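Local coordinates for glycosylation Associate Protein 2 (Streptococcus agalactiae serotype V, PDB 6OYC) that is probably an accessory Sec system protein that acts with its Gap1 and Gap3 partners in the glycosylation and export of a bacterial surface glycoprotein, at residues B[157-162]-B[251-256]; B[191-196]-B[278-283]. All coordinates share one frame; numbering follows the deposited sequence.

Interaction 1 (B[157-162]-B[251-256]); sequences YLELEG and IVKLGP
Leu158 faces Leu254 across two antiparallel strands, 157-161 and 251-256, and Leu160 faces Val252 two residues further on. Both are hydrogen-bonded pairs, giving a tight ladder of four backbone bonds. The shortest runs from Leu254 N to Leu158 O at 2.7 Å; the straightest, from Leu160 N to Val252 O, has an N-H...O angle of 172°. Carbonyls are met by CA-H groups of flanking residues, as where Lys253 CA lies 3.2 Å from Leu158 O. Leu158, Leu160, Val252 and Leu254 share the buried face, where branched aliphatic residues suit an interior without water; Leu160 CD1 comes within 4.3 Å of Leu254 CD1, and Ile140 and Ile142 pack against the same face.

The opposite face is only partly buried and nearer solvent, yet its side-chain stems lie close. Glu159 and Lys253, a non-hydrogen-bonded pair, lie side by side and point the same way, with Glu159 CG 3.7 Å from Lys253 CG. A bend at the last torsion (chi4 74°) sets Lys253 NZ 3.8 Å from Glu159 OE2, a long salt bridge, while the stronger partner of Lys253 is Glu195 on the next strand. Beside them the extended Glu161 crosses Ile251, its CD 3.5 Å from Ile251 CG1, so that a carboxylate rests on hydrocarbon.

At the other end, the Tyr157 ring lies obliquely by Gly255, with Tyr157 CD2 3.7 Å from Gly255 CA. A side chain at Gly255 would collide with that ring, which makes glycine apt. Tyr157 OH reaches beyond the pair to hydrogen-bond Glu191 and His282. Alternating apolar and polar side chains are what an amphipathic strand needs in a two-layer antiparallel beta sandwich: strand 157-165 lies between 149-153 and 251-262, and its apolar face meets strand 140-142 of the second sheet.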
ATOM      1  N   TYR B 157      18.792  -9.860  -1.330  1.00 40.73           N
ATOM      2  CA  TYR B 157      18.572 -11.162  -1.944  1.00 41.04           C
ATOM      3  C   TYR B 157      19.673 -12.143  -1.563  1.00 39.87           C
ATOM      4  O   TYR B 157      20.862 -11.801  -1.573  1.00 35.16           O
ATOM      5  CB  TYR B 157      18.449 -11.028  -3.461  1.00 38.46           C
ATOM      6  CG  TYR B 157      17.215 -10.239  -3.799  1.00 46.12           C
ATOM      7  CD1 TYR B 157      17.257  -8.850  -3.907  1.00 45.60           C
ATOM      8  CD2 TYR B 157      15.986 -10.875  -3.947  1.00 48.23           C
ATOM      9  CE1 TYR B 157      16.105  -8.127  -4.190  1.00 50.72           C
ATOM     10  CE2 TYR B 157      14.835 -10.159  -4.228  1.00 45.57           C
ATOM     11  CZ  TYR B 157      14.897  -8.787  -4.346  1.00 46.67           C
ATOM     12  OH  TYR B 157      13.751  -8.067  -4.623  1.00 48.26           O
ATOM     13  N   LEU B 158      19.247 -13.352  -1.195  1.00 34.25           N
ATOM     14  CA  LEU B 158      20.128 -14.459  -0.874  1.00 35.07           C
ATOM     15  C   LEU B 158      19.867 -15.584  -1.862  1.00 39.11           C
ATOM     16  O   LEU B 158      18.709 -15.942  -2.127  1.00 35.44           O
ATOM     17  CB  LEU B 158      19.922 -14.950   0.561  1.00 30.89           C
ATOM     18  CG  LEU B 158      20.507 -16.318   0.910  1.00 35.03           C
ATOM     19  CD1 LEU B 158      22.011 -16.376   0.661  1.00 34.35           C
ATOM     20  CD2 LEU B 158      20.183 -16.675   2.371  1.00 34.10           C
ATOM     21  N   GLU B 159      20.947 -16.133  -2.400  1.00 37.84           N
ATOM     22  CA  GLU B 159      20.907 -17.125  -3.460  1.00 36.42           C
ATOM     23  C   GLU B 159      21.602 -18.383  -2.958  1.00 37.38           C
ATOM     24  O   GLU B 159      22.776 -18.334  -2.571  1.00 34.71           O
ATOM     25  CB  GLU B 159      21.593 -16.574  -4.710  1.00 41.35           C
ATOM     26  CG  GLU B 159      21.255 -17.264  -5.999  1.00 51.95           C
ATOM     27  CD  GLU B 159      21.920 -16.590  -7.179  1.00 61.19           C
ATOM     28  OE1 GLU B 159      22.656 -15.595  -6.958  1.00 61.48           O
ATOM     29  OE2 GLU B 159      21.713 -17.060  -8.317  1.00 60.06           O
ATOM     30  N   LEU B 160      20.876 -19.499  -2.961  1.00 35.53           N
ATOM     31  CA  LEU B 160      21.393 -20.792  -2.553  1.00 33.42           C
ATOM     32  C   LEU B 160      21.281 -21.751  -3.720  1.00 36.17           C
ATOM     33  O   LEU B 160      20.224 -21.839  -4.352  1.00 34.94           O
ATOM     34  CB  LEU B 160      20.626 -21.341  -1.354  1.00 32.10           C
ATOM     35  CG  LEU B 160      20.635 -20.352  -0.192  1.00 39.99           C
ATOM     36  CD1 LEU B 160      19.370 -20.440   0.651  1.00 37.57           C
ATOM     37  CD2 LEU B 160      21.875 -20.601   0.646  1.00 37.15           C
ATOM     38  N   GLU B 161      22.364 -22.478  -3.996  1.00 36.37           N
ATOM     39  CA  GLU B 161      22.370 -23.434  -5.094  1.00 39.87           C
ATOM     40  C   GLU B 161      23.055 -24.729  -4.680  1.00 37.75           C
ATOM     41  O   GLU B 161      24.150 -24.697  -4.108  1.00 37.39           O
ATOM     42  CB  GLU B 161      23.064 -22.833  -6.319  1.00 41.82           C
ATOM     43  CG  GLU B 161      23.147 -23.773  -7.499  1.00 46.91           C
ATOM     44  CD  GLU B 161      23.668 -23.079  -8.745  1.00 56.22           C
ATOM     45  OE1 GLU B 161      24.171 -21.935  -8.635  1.00 58.03           O
ATOM     46  OE2 GLU B 161      23.563 -23.679  -9.835  1.00 61.89           O
ATOM     47  N   GLY B 162      22.415 -25.857  -4.978  1.00 36.33           N
ATOM     48  CA  GLY B 162      23.028 -27.164  -4.751  1.00 41.20           C
ATOM     49  C   GLY B 162      21.974 -28.250  -4.568  1.00 42.99           C
ATOM     50  O   GLY B 162      20.892 -28.192  -5.158  1.00 45.80           O
ATOM     51  N   ILE B 251      18.227 -23.897  -7.529  1.00 39.82           N
ATOM     52  CA  ILE B 251      18.549 -22.579  -7.000  1.00 40.28           C
ATOM     53  C   ILE B 251      17.329 -22.011  -6.298  1.00 41.55           C
ATOM     54  O   ILE B 251      16.224 -22.046  -6.844  1.00 39.00           O
ATOM     55  CB  ILE B 251      19.006 -21.609  -8.104  1.00 42.83           C
ATOM     56  CG1 ILE B 251      20.253 -22.141  -8.798  1.00 40.30           C
ATOM     57  CG2 ILE B 251      19.272 -20.228  -7.509  1.00 42.76           C
ATOM     58  CD1 ILE B 251      20.757 -21.228  -9.887  1.00 44.97           C
ATOM     59  N   VAL B 252      17.530 -21.508  -5.087  1.00 42.30           N
ATOM     60  CA  VAL B 252      16.548 -20.695  -4.378  1.00 41.80           C
ATOM     61  C   VAL B 252      17.129 -19.296  -4.274  1.00 39.94           C
ATOM     62  O   VAL B 252      18.300 -19.142  -3.903  1.00 37.07           O
ATOM     63  CB  VAL B 252      16.257 -21.258  -2.974  1.00 41.87           C
ATOM     64  CG1 VAL B 252      15.022 -20.606  -2.377  1.00 37.18           C
ATOM     65  CG2 VAL B 252      16.135 -22.775  -3.021  1.00 46.21           C
ATOM     66  N   LYS B 253      16.332 -18.287  -4.628  1.00 39.04           N
ATOM     67  CA  LYS B 253      16.659 -16.886  -4.385  1.00 39.81           C
ATOM     68  C   LYS B 253      15.617 -16.350  -3.427  1.00 35.83           C
ATOM     69  O   LYS B 253      14.434 -16.322  -3.762  1.00 39.78           O
ATOM     70  CB  LYS B 253      16.656 -16.049  -5.668  1.00 39.59           C
ATOM     71  CG  LYS B 253      17.704 -16.426  -6.697  1.00 48.79           C
ATOM     72  CD  LYS B 253      18.029 -15.220  -7.588  1.00 58.98           C
ATOM     73  CE  LYS B 253      18.952 -15.582  -8.762  1.00 61.77           C
ATOM     74  NZ  LYS B 253      18.275 -16.349  -9.854  1.00 57.11           N
ATOM     75  N   LEU B 254      16.048 -15.913  -2.252  1.00 36.61           N
ATOM     76  CA  LEU B 254      15.158 -15.360  -1.241  1.00 34.81           C
ATOM     77  C   LEU B 254      15.309 -13.849  -1.188  1.00 34.60           C
ATOM     78  O   LEU B 254      16.430 -13.333  -1.175  1.00 36.66           O
ATOM     79  CB  LEU B 254      15.464 -15.954   0.130  1.00 30.75           C
ATOM     80  CG  LEU B 254      15.283 -17.470   0.173  1.00 35.99           C
ATOM     81  CD1 LEU B 254      15.882 -18.038   1.439  1.00 32.92           C
ATOM     82  CD2 LEU B 254      13.802 -17.830   0.073  1.00 30.97           C
ATOM     83  N   GLY B 255      14.187 -13.149  -1.140  1.00 32.04           N
ATOM     84  CA  GLY B 255      14.199 -11.732  -0.880  1.00 34.24           C
ATOM     85  C   GLY B 255      13.607 -11.445   0.485  1.00 34.11           C
ATOM     86  O   GLY B 255      13.541 -12.323   1.343  1.00 32.17           O
ATOM     87  N   PRO B 256      13.160 -10.213   0.714  1.00 34.28           N
ATOM     88  CA  PRO B 256      12.586  -9.885   2.019  1.00 31.03           C
ATOM     89  C   PRO B 256      11.401 -10.779   2.350  1.00 33.52           C
ATOM     90  O   PRO B 256      10.632 -11.189   1.477  1.00 32.38           O
ATOM     91  CB  PRO B 256      12.138  -8.424   1.858  1.00 30.80           C
ATOM     92  CG  PRO B 256      12.847  -7.920   0.635  1.00 35.37           C
ATOM     93  CD  PRO B 256      13.021  -9.108  -0.248  1.00 35.54           C
TER

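Interaction 2 (B[191-196]-B[278-283]); sequences EHIIEG and DAIGHE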
ATOM      1  N   GLU B 191       9.114 -12.973  -0.632  1.00 30.94           N
ATOM      2  CA  GLU B 191       9.665 -12.839  -1.973  1.00 34.95           C
ATOM      3  C   GLU B 191      10.665 -13.944  -2.224  1.00 33.52           C
ATOM      4  O   GLU B 191      11.661 -14.054  -1.502  1.00 36.48           O
ATOM      5  CB  GLU B 191      10.379 -11.510  -2.125  1.00 36.69           C
ATOM      6  CG  GLU B 191       9.523 -10.377  -2.449  1.00 39.46           C
ATOM      7  CD  GLU B 191      10.357  -9.146  -2.675  1.00 44.18           C
ATOM      8  OE1 GLU B 191      10.043  -8.127  -2.008  1.00 39.32           O
ATOM      9  OE2 GLU B 191      11.314  -9.218  -3.504  1.00 42.00           O
ATOM     10  N   HIS B 192      10.449 -14.729  -3.267  1.00 34.29           N
ATOM     11  CA  HIS B 192      11.472 -15.693  -3.634  1.00 34.89           C
ATOM     12  C   HIS B 192      11.255 -16.109  -5.070  1.00 34.19           C
ATOM     13  O   HIS B 192      10.229 -15.805  -5.675  1.00 34.61           O
ATOM     14  CB  HIS B 192      11.427 -16.918  -2.743  1.00 33.29           C
ATOM     15  CG  HIS B 192      10.195 -17.722  -2.955  1.00 35.96           C
ATOM     16  ND1 HIS B 192       8.944 -17.242  -2.631  1.00 35.35           N
ATOM     17  CD2 HIS B 192      10.006 -18.945  -3.506  1.00 33.77           C
ATOM     18  CE1 HIS B 192       8.036 -18.147  -2.951  1.00 35.87           C
ATOM     19  NE2 HIS B 192       8.654 -19.182  -3.492  1.00 37.88           N
ATOM     20  N   ILE B 193      12.232 -16.845  -5.584  1.00 36.12           N
ATOM     21  CA  ILE B 193      12.210 -17.422  -6.916  1.00 38.01           C
ATOM     22  C   ILE B 193      12.932 -18.761  -6.862  1.00 41.20           C
ATOM     23  O   ILE B 193      13.988 -18.877  -6.236  1.00 37.87           O
ATOM     24  CB  ILE B 193      12.877 -16.486  -7.935  1.00 39.42           C
ATOM     25  CG1 ILE B 193      11.905 -15.395  -8.357  1.00 41.83           C
ATOM     26  CG2 ILE B 193      13.327 -17.269  -9.145  1.00 43.97           C
ATOM     27  CD1 ILE B 193      12.623 -14.186  -8.878  1.00 49.35           C
ATOM     28  N   ILE B 194      12.364 -19.763  -7.536  1.00 42.81           N
ATOM     29  CA  ILE B 194      12.924 -21.103  -7.649  1.00 42.05           C
ATOM     30  C   ILE B 194      13.382 -21.325  -9.079  1.00 43.90           C
ATOM     31  O   ILE B 194      12.696 -20.922 -10.019  1.00 44.66           O
ATOM     32  CB  ILE B 194      11.891 -22.192  -7.295  1.00 47.25           C
ATOM     33  CG1 ILE B 194      11.255 -21.947  -5.935  1.00 44.57           C
ATOM     34  CG2 ILE B 194      12.545 -23.551  -7.355  1.00 49.02           C
ATOM     35  CD1 ILE B 194      12.255 -21.739  -4.877  1.00 41.12           C
ATOM     36  N   GLU B 195      14.517 -22.006  -9.249  1.00 45.24           N
ATOM     37  CA  GLU B 195      14.910 -22.581 -10.531  1.00 43.13           C
ATOM     38  C   GLU B 195      15.375 -24.008 -10.294  1.00 43.56           C
ATOM     39  O   GLU B 195      16.180 -24.254  -9.388  1.00 43.54           O
ATOM     40  CB  GLU B 195      16.017 -21.780 -11.203  1.00 41.86           C
ATOM     41  CG  GLU B 195      15.722 -20.299 -11.316  1.00 52.59           C
ATOM     42  CD  GLU B 195      16.976 -19.492 -11.601  1.00 59.31           C
ATOM     43  OE1 GLU B 195      17.287 -18.541 -10.840  1.00 64.86           O
ATOM     44  OE2 GLU B 195      17.666 -19.822 -12.588  1.00 64.70           O
ATOM     45  N   GLY B 196      14.867 -24.938 -11.100  1.00 39.65           N
ATOM     46  CA  GLY B 196      15.181 -26.349 -10.977  1.00 40.34           C
ATOM     47  C   GLY B 196      14.068 -27.127 -10.311  1.00 40.70           C
ATOM     48  O   GLY B 196      12.956 -26.636 -10.092  1.00 43.25           O
ATOM     49  N   ASP B 278       3.919  -8.679  -9.581  1.00 37.49           N
ATOM     50  CA  ASP B 278       4.427  -9.148 -10.862  1.00 38.93           C
ATOM     51  C   ASP B 278       4.987 -10.560 -10.716  1.00 41.12           C
ATOM     52  O   ASP B 278       4.953 -11.151  -9.638  1.00 37.32           O
ATOM     53  CB  ASP B 278       5.466  -8.167 -11.413  1.00 36.88           C
ATOM     54  CG  ASP B 278       6.851  -8.349 -10.815  1.00 40.14           C
ATOM     55  OD1 ASP B 278       6.998  -8.913  -9.701  1.00 41.82           O
ATOM     56  OD2 ASP B 278       7.820  -7.893 -11.471  1.00 39.97           O
ATOM     57  N   ALA B 279       5.541 -11.081 -11.818  1.00 42.46           N
ATOM     58  CA  ALA B 279       5.929 -12.489 -11.864  1.00 40.72           C
ATOM     59  C   ALA B 279       6.936 -12.860 -10.783  1.00 40.53           C
ATOM     60  O   ALA B 279       6.934 -14.004 -10.318  1.00 39.82           O
ATOM     61  CB  ALA B 279       6.507 -12.846 -13.234  1.00 38.52           C
ATOM     62  N   ILE B 280       7.810 -11.936 -10.372  1.00 39.72           N
ATOM     63  CA  ILE B 280       8.867 -12.297  -9.434  1.00 37.77           C
ATOM     64  C   ILE B 280       8.525 -11.918  -7.997  1.00 36.94           C
ATOM     65  O   ILE B 280       9.384 -12.019  -7.125  1.00 36.49           O
ATOM     66  CB  ILE B 280      10.231 -11.707  -9.835  1.00 42.24           C
ATOM     67  CG1 ILE B 280      10.229 -10.178  -9.761  1.00 43.80           C
ATOM     68  CG2 ILE B 280      10.672 -12.233 -11.202  1.00 37.33           C
ATOM     69  CD1 ILE B 280      11.644  -9.580  -9.608  1.00 39.19           C
ATOM     70  N   GLY B 281       7.279 -11.532  -7.719  1.00 38.60           N
ATOM     71  CA  GLY B 281       6.892 -11.212  -6.357  1.00 35.53           C
ATOM     72  C   GLY B 281       7.182  -9.791  -5.937  1.00 38.16           C
ATOM     73  O   GLY B 281       7.235  -9.510  -4.733  1.00 41.44           O
ATOM     74  N   HIS B 282       7.389  -8.886  -6.891  1.00 36.31           N
ATOM     75  CA  HIS B 282       7.512  -7.469  -6.597  1.00 34.23           C
ATOM     76  C   HIS B 282       6.125  -6.868  -6.487  1.00 34.31           C
ATOM     77  O   HIS B 282       5.307  -7.030  -7.395  1.00 36.32           O
ATOM     78  CB  HIS B 282       8.303  -6.761  -7.695  1.00 36.53           C
ATOM     79  CG  HIS B 282       9.780  -6.903  -7.551  1.00 37.54           C
ATOM     80  ND1 HIS B 282      10.672  -6.196  -8.326  1.00 39.41           N
ATOM     81  CD2 HIS B 282      10.526  -7.677  -6.724  1.00 41.36           C
ATOM     82  CE1 HIS B 282      11.906  -6.524  -7.979  1.00 39.32           C
ATOM     83  NE2 HIS B 282      11.844  -7.421  -7.010  1.00 41.64           N
ATOM     84  N   GLU B 283       5.858  -6.181  -5.375  1.00 32.28           N
ATOM     85  CA  GLU B 283       4.548  -5.622  -5.095  1.00 31.90           C
ATOM     86  C   GLU B 283       4.558  -4.103  -5.183  1.00 35.09           C
ATOM     87  O   GLU B 283       5.589  -3.453  -4.985  1.00 30.99           O
ATOM     88  CB  GLU B 283       4.046  -6.007  -3.696  1.00 30.34           C
ATOM     89  CG  GLU B 283       4.191  -7.485  -3.339  1.00 35.11           C
ATOM     90  CD  GLU B 283       4.101  -7.733  -1.831  1.00 31.38           C
ATOM     91  OE1 GLU B 283       3.062  -8.230  -1.342  1.00 30.04           O
ATOM     92  OE2 GLU B 283       5.076  -7.416  -1.129  1.00 31.79           O
TER
HETATM   93  O   HOH W   1       7.326  -6.866  -2.742  1.00 35.18           O
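A type I beta turn, Asp278 to Gly281, brings Ile280 and Gly281 up against Ile193 and Glu191 of a sandwich strand. The apolar half of the contact is a single methyl: Ile193 CD1 sits 3.6 Å from Ile280 CB and equally near its CG2 branch, the two side chains crossing obliquely. Ile280 holds CG1 in the crowded position between backbone N and carbonyl carbon (chi1 65°), and its CD1 lies 3.4 Å above the plane of the His282 ring, over the ring centre. A branched residue can thus serve the strand with one arm and the imidazole with the other.

The polar half belongs to Glu191, whose extended chain passes Gly281, with Glu191 CG 3.3 Å from Gly281 O. Its OE2 reaches the edge of the His282 ring, near the ring plane and 3.7 Å from His282 CD2, the carboxylate turned 73° from the imidazole. Both groups find their stronger partner in Tyr157 OH, which they share.

This loop joins strand 274-277 to strand 283-289, an antiparallel connection at the edge of the mixed sheet of the alpha/beta-hydrolase-like part, so the contact bridges that sheet and the sandwich. Asp278 steadies the turn from within: its OD1 takes the His282 N-H at 2.8 Å and, weakly, that of Ile280. Gly281 has positive phi (86°), a conformation in which a side chain would press on the preceding carbonyl.

A water links the segments, bound to Glu191 OE1 at 3.1 Å and accepting from Glu283 N; it also lies 2.8 Å from Glu283 OE2. If both carboxylates are charged they may repel each other, which Arg260 and Arg275, salt-bridged to Glu283, would offset, while His258 hydrogen-bonds Glu191 OE1.

Overall arrangement
Interactions 1 and 2 have centres about 10 Å apart and meet in one sheet, because strand 251-262 of interaction 1 is the neighbour of strand 185-195 of interaction 2. The junction has an ionic tie, Lys253 NZ to Glu195 OE1 at 2.6 Å, and a probable backbone hydrogen bond, Gly255 N to Glu191 O at 2.7 Å. On the buried face, Leu254 CD2 packs 3.8 Å from His192 CB. Interaction 1 thus pairs strands within one sheet of the sandwich, whereas interaction 2 sets a strand of that sheet against a loop of the alpha/beta-hydrolase-like part, the segments alternating along the chain.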